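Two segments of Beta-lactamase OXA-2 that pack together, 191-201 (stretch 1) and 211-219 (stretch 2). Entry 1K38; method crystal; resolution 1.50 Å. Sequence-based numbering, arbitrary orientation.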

# COMPACT_ATOMS: atom_id res chain seq x y z
N GLY A 191 1.03 18.28 -6.42
CA GLY A 191 1.99 19.01 -7.23
C GLY A 191 1.72 20.49 -7.12
O GLY A 191 0.56 20.90 -6.96
N TRP A 192 2.78 21.30 -7.16
CA TRP A 192 2.66 22.76 -7.12
C TRP A 192 3.93 23.38 -7.66
O TRP A 192 5.03 23.06 -7.21
CB TRP A 192 2.43 23.26 -5.69
CG TRP A 192 2.23 24.75 -5.63
CD1 TRP A 192 1.30 25.48 -6.34
CD2 TRP A 192 2.94 25.70 -4.82
NE1 TRP A 192 1.40 26.81 -6.02
CE2 TRP A 192 2.39 26.98 -5.09
CE3 TRP A 192 3.99 25.59 -3.90
CZ2 TRP A 192 2.86 28.14 -4.46
CZ3 TRP A 192 4.45 26.75 -3.27
CH2 TRP A 192 3.88 28.01 -3.56
N GLU A 193 3.79 24.27 -8.64
CA GLU A 193 4.96 24.93 -9.19
C GLU A 193 4.90 26.44 -9.04
O GLU A 193 5.62 27.17 -9.71
CB GLU A 193 5.17 24.53 -10.65
CG GLU A 193 3.92 24.49 -11.51
CD GLU A 193 3.28 25.85 -11.68
OE1 GLU A 193 2.73 26.37 -10.68
OE2 GLU A 193 3.32 26.39 -12.80
N GLY A 194 4.02 26.91 -8.16
CA GLY A 194 3.90 28.34 -7.92
C GLY A 194 2.56 28.98 -8.23
O GLY A 194 2.04 29.75 -7.43
N ARG A 195 2.00 28.67 -9.39
CA ARG A 195 0.72 29.26 -9.78
C ARG A 195 -0.33 28.23 -10.14
O ARG A 195 -1.50 28.56 -10.37
CB ARG A 195 0.91 30.20 -10.98
CG ARG A 195 1.36 29.49 -12.25
CD ARG A 195 2.74 29.95 -12.68
NE ARG A 195 3.74 29.71 -11.65
CZ ARG A 195 4.95 30.24 -11.64
NH1 ARG A 195 5.80 29.96 -10.66
NH2 ARG A 195 5.32 31.07 -12.61
N MET A 196 0.09 26.97 -10.20
CA MET A 196 -0.77 25.85 -10.57
C MET A 196 -0.60 24.71 -9.57
O MET A 196 0.52 24.31 -9.27
CB MET A 196 -0.39 25.36 -11.97
CG MET A 196 -0.67 23.89 -12.24
SD MET A 196 -2.18 23.63 -13.16
CE MET A 196 -3.30 24.67 -12.31
N GLY A 197 -1.71 24.18 -9.06
CA GLY A 197 -1.64 23.09 -8.10
C GLY A 197 -2.39 21.86 -8.58
O GLY A 197 -3.44 21.98 -9.21
N TRP A 198 -1.86 20.68 -8.27
CA TRP A 198 -2.47 19.41 -8.68
C TRP A 198 -2.71 18.43 -7.53
O TRP A 198 -2.08 18.51 -6.48
CB TRP A 198 -1.55 18.59 -9.59
CG TRP A 198 -1.19 19.07 -10.94
CD1 TRP A 198 -0.11 19.82 -11.28
CD2 TRP A 198 -1.82 18.67 -12.17
NE1 TRP A 198 -0.01 19.91 -12.66
CE2 TRP A 198 -1.05 19.22 -13.22
CE3 TRP A 198 -2.95 17.91 -12.48
CZ2 TRP A 198 -1.37 19.02 -14.57
CZ3 TRP A 198 -3.27 17.71 -13.82
CH2 TRP A 198 -2.48 18.26 -14.85
N TRP A 199 -3.62 17.50 -7.77
CA TRP A 199 -3.82 16.36 -6.89
C TRP A 199 -4.37 15.32 -7.85
O TRP A 199 -5.43 15.52 -8.45
CB TRP A 199 -4.77 16.57 -5.71
CG TRP A 199 -4.49 15.51 -4.64
CD1 TRP A 199 -3.26 15.00 -4.30
CD2 TRP A 199 -5.43 14.88 -3.75
NE1 TRP A 199 -3.38 14.10 -3.26
CE2 TRP A 199 -4.70 14.01 -2.91
CE3 TRP A 199 -6.82 14.97 -3.59
CZ2 TRP A 199 -5.31 13.24 -1.91
CZ3 TRP A 199 -7.43 14.21 -2.61
CH2 TRP A 199 -6.68 13.35 -1.78
N VAL A 200 -3.61 14.25 -8.05
CA VAL A 200 -4.03 13.19 -8.94
C VAL A 200 -3.83 11.85 -8.25
O VAL A 200 -2.97 11.73 -7.36
CB VAL A 200 -3.23 13.20 -10.27
CG1 VAL A 200 -3.28 14.60 -10.88
CG2 VAL A 200 -1.78 12.77 -10.03
N GLY A 201 -4.62 10.86 -8.64
CA GLY A 201 -4.49 9.55 -8.01
C GLY A 201 -5.78 8.77 -8.16
O GLY A 201 -6.51 8.97 -9.12
N PHE A 211 -10.58 6.96 -10.31
CA PHE A 211 -9.44 7.83 -10.60
C PHE A 211 -9.82 9.29 -10.63
O PHE A 211 -10.95 9.64 -10.98
CB PHE A 211 -8.83 7.47 -11.96
CG PHE A 211 -8.35 6.06 -12.05
CD1 PHE A 211 -9.24 5.03 -12.32
CD2 PHE A 211 -7.02 5.76 -11.83
CE1 PHE A 211 -8.81 3.70 -12.36
CE2 PHE A 211 -6.57 4.44 -11.87
CZ PHE A 211 -7.47 3.41 -12.13
N PHE A 212 -8.89 10.16 -10.24
CA PHE A 212 -9.15 11.59 -10.26
C PHE A 212 -7.91 12.37 -10.62
O PHE A 212 -6.77 11.94 -10.38
CB PHE A 212 -9.67 12.09 -8.90
CG PHE A 212 -8.70 11.93 -7.78
CD1 PHE A 212 -8.72 10.80 -6.98
CD2 PHE A 212 -7.75 12.92 -7.52
CE1 PHE A 212 -7.81 10.64 -5.93
CE2 PHE A 212 -6.83 12.78 -6.47
CZ PHE A 212 -6.86 11.63 -5.68
N ALA A 213 -8.13 13.53 -11.23
CA ALA A 213 -7.05 14.41 -11.61
C ALA A 213 -7.62 15.82 -11.57
O ALA A 213 -8.49 16.18 -12.36
CB ALA A 213 -6.53 14.08 -13.01
N LEU A 214 -7.15 16.60 -10.60
CA LEU A 214 -7.59 17.97 -10.44
C LEU A 214 -6.44 18.95 -10.47
O LEU A 214 -5.34 18.63 -10.01
CB LEU A 214 -8.32 18.15 -9.09
CG LEU A 214 -8.55 19.59 -8.58
CD1 LEU A 214 -9.80 19.64 -7.74
CD2 LEU A 214 -7.34 20.09 -7.76
N ASN A 215 -6.67 20.11 -11.05
CA ASN A 215 -5.67 21.17 -10.99
C ASN A 215 -6.44 22.46 -10.81
O ASN A 215 -7.58 22.59 -11.25
CB ASN A 215 -4.68 21.19 -12.19
CG ASN A 215 -5.32 21.52 -13.52
OD1 ASN A 215 -5.92 22.57 -13.71
ND2 ASN A 215 -5.15 20.61 -14.48
N ILE A 216 -5.82 23.39 -10.09
CA ILE A 216 -6.42 24.69 -9.81
C ILE A 216 -5.36 25.76 -9.84
O ILE A 216 -4.18 25.48 -9.62
CB ILE A 216 -7.07 24.75 -8.40
CG1 ILE A 216 -6.06 24.32 -7.33
CG2 ILE A 216 -8.33 23.89 -8.36
CD1 ILE A 216 -6.53 24.58 -5.91
N ASP A 217 -5.76 26.99 -10.13
CA ASP A 217 -4.81 28.08 -10.11
C ASP A 217 -4.59 28.39 -8.64
O ASP A 217 -5.47 28.13 -7.81
CB ASP A 217 -5.37 29.31 -10.83
CG ASP A 217 -5.66 29.05 -12.28
OD1 ASP A 217 -4.91 28.26 -12.90
OD2 ASP A 217 -6.62 29.64 -12.82
N THR A 218 -3.43 28.94 -8.30
CA THR A 218 -3.15 29.27 -6.91
C THR A 218 -2.73 30.73 -6.74
O THR A 218 -1.57 31.03 -6.46
CB THR A 218 -2.03 28.37 -6.33
OG1 THR A 218 -0.82 28.57 -7.06
CG2 THR A 218 -2.44 26.90 -6.42
N PRO A 219 -3.68 31.66 -6.92
CA PRO A 219 -3.37 33.09 -6.77
C PRO A 219 -2.89 33.45 -5.37
O PRO A 219 -2.18 34.44 -5.18
CB PRO A 219 -4.69 33.77 -7.14
CG PRO A 219 -5.72 32.75 -6.75
CD PRO A 219 -5.10 31.47 -7.26

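The contact between these two segments of OXA-2 is an antiparallel β-ladder, held by paired backbone hydrogen bonds and finished by side chains that pack on both faces of the sheet. Strands 196-201 and 211-217 run at 162° to each other, and the register illustrates the classic alternation of wide and narrow pairs. Gly 197 with Ile 216, Trp 199 with Leu 214, and Gly 201 with Phe 212 each exchange two hydrogen bonds; in the first, Gly 197 N reaches Ile 216 O at 2.8 Å and Ile 216 N returns to Gly 197 O at 2.9 Å. Alternating with them are the non-hydrogen-bonded pairs, where the backbones draw closer: the CA atoms of Val 200 and Ala 213 are 4.2 Å apart. Here CA-H groups turn toward carbonyls, as when Asn 215 CA lies 3.0 Å from Gly 197 O.

Because side chains alternate, each face has its own set of contacts. On one, Asn 215 sets its CB over the six-membered ring of Trp 198, 4.0 Å from the centroid, a CH-pi contact, while Val 200 CG1 meets Ala 213 CB at 3.9 Å. On the other, Trp 199 CE3 approaches Phe 212 CE2 at 3.6 Å, the ring planes inclined at 48°. The Phe 212 ring also covers Gly 201, whose CA sits 4.2 Å from the ring centroid. A CB on Gly 201 would come within 3.5 Å of Phe 212 CZ, and its backbone angles by themselves call for glycine.

Beyond the last bridge, Thr 218 extends the bonding into the loop. Its N donates to Arg 195 O (2.9 Å), and its OG1 accepts a hydrogen bond from Trp 192 NE1 (3.0 Å) at the indole edge, tying in the preceding strand as well.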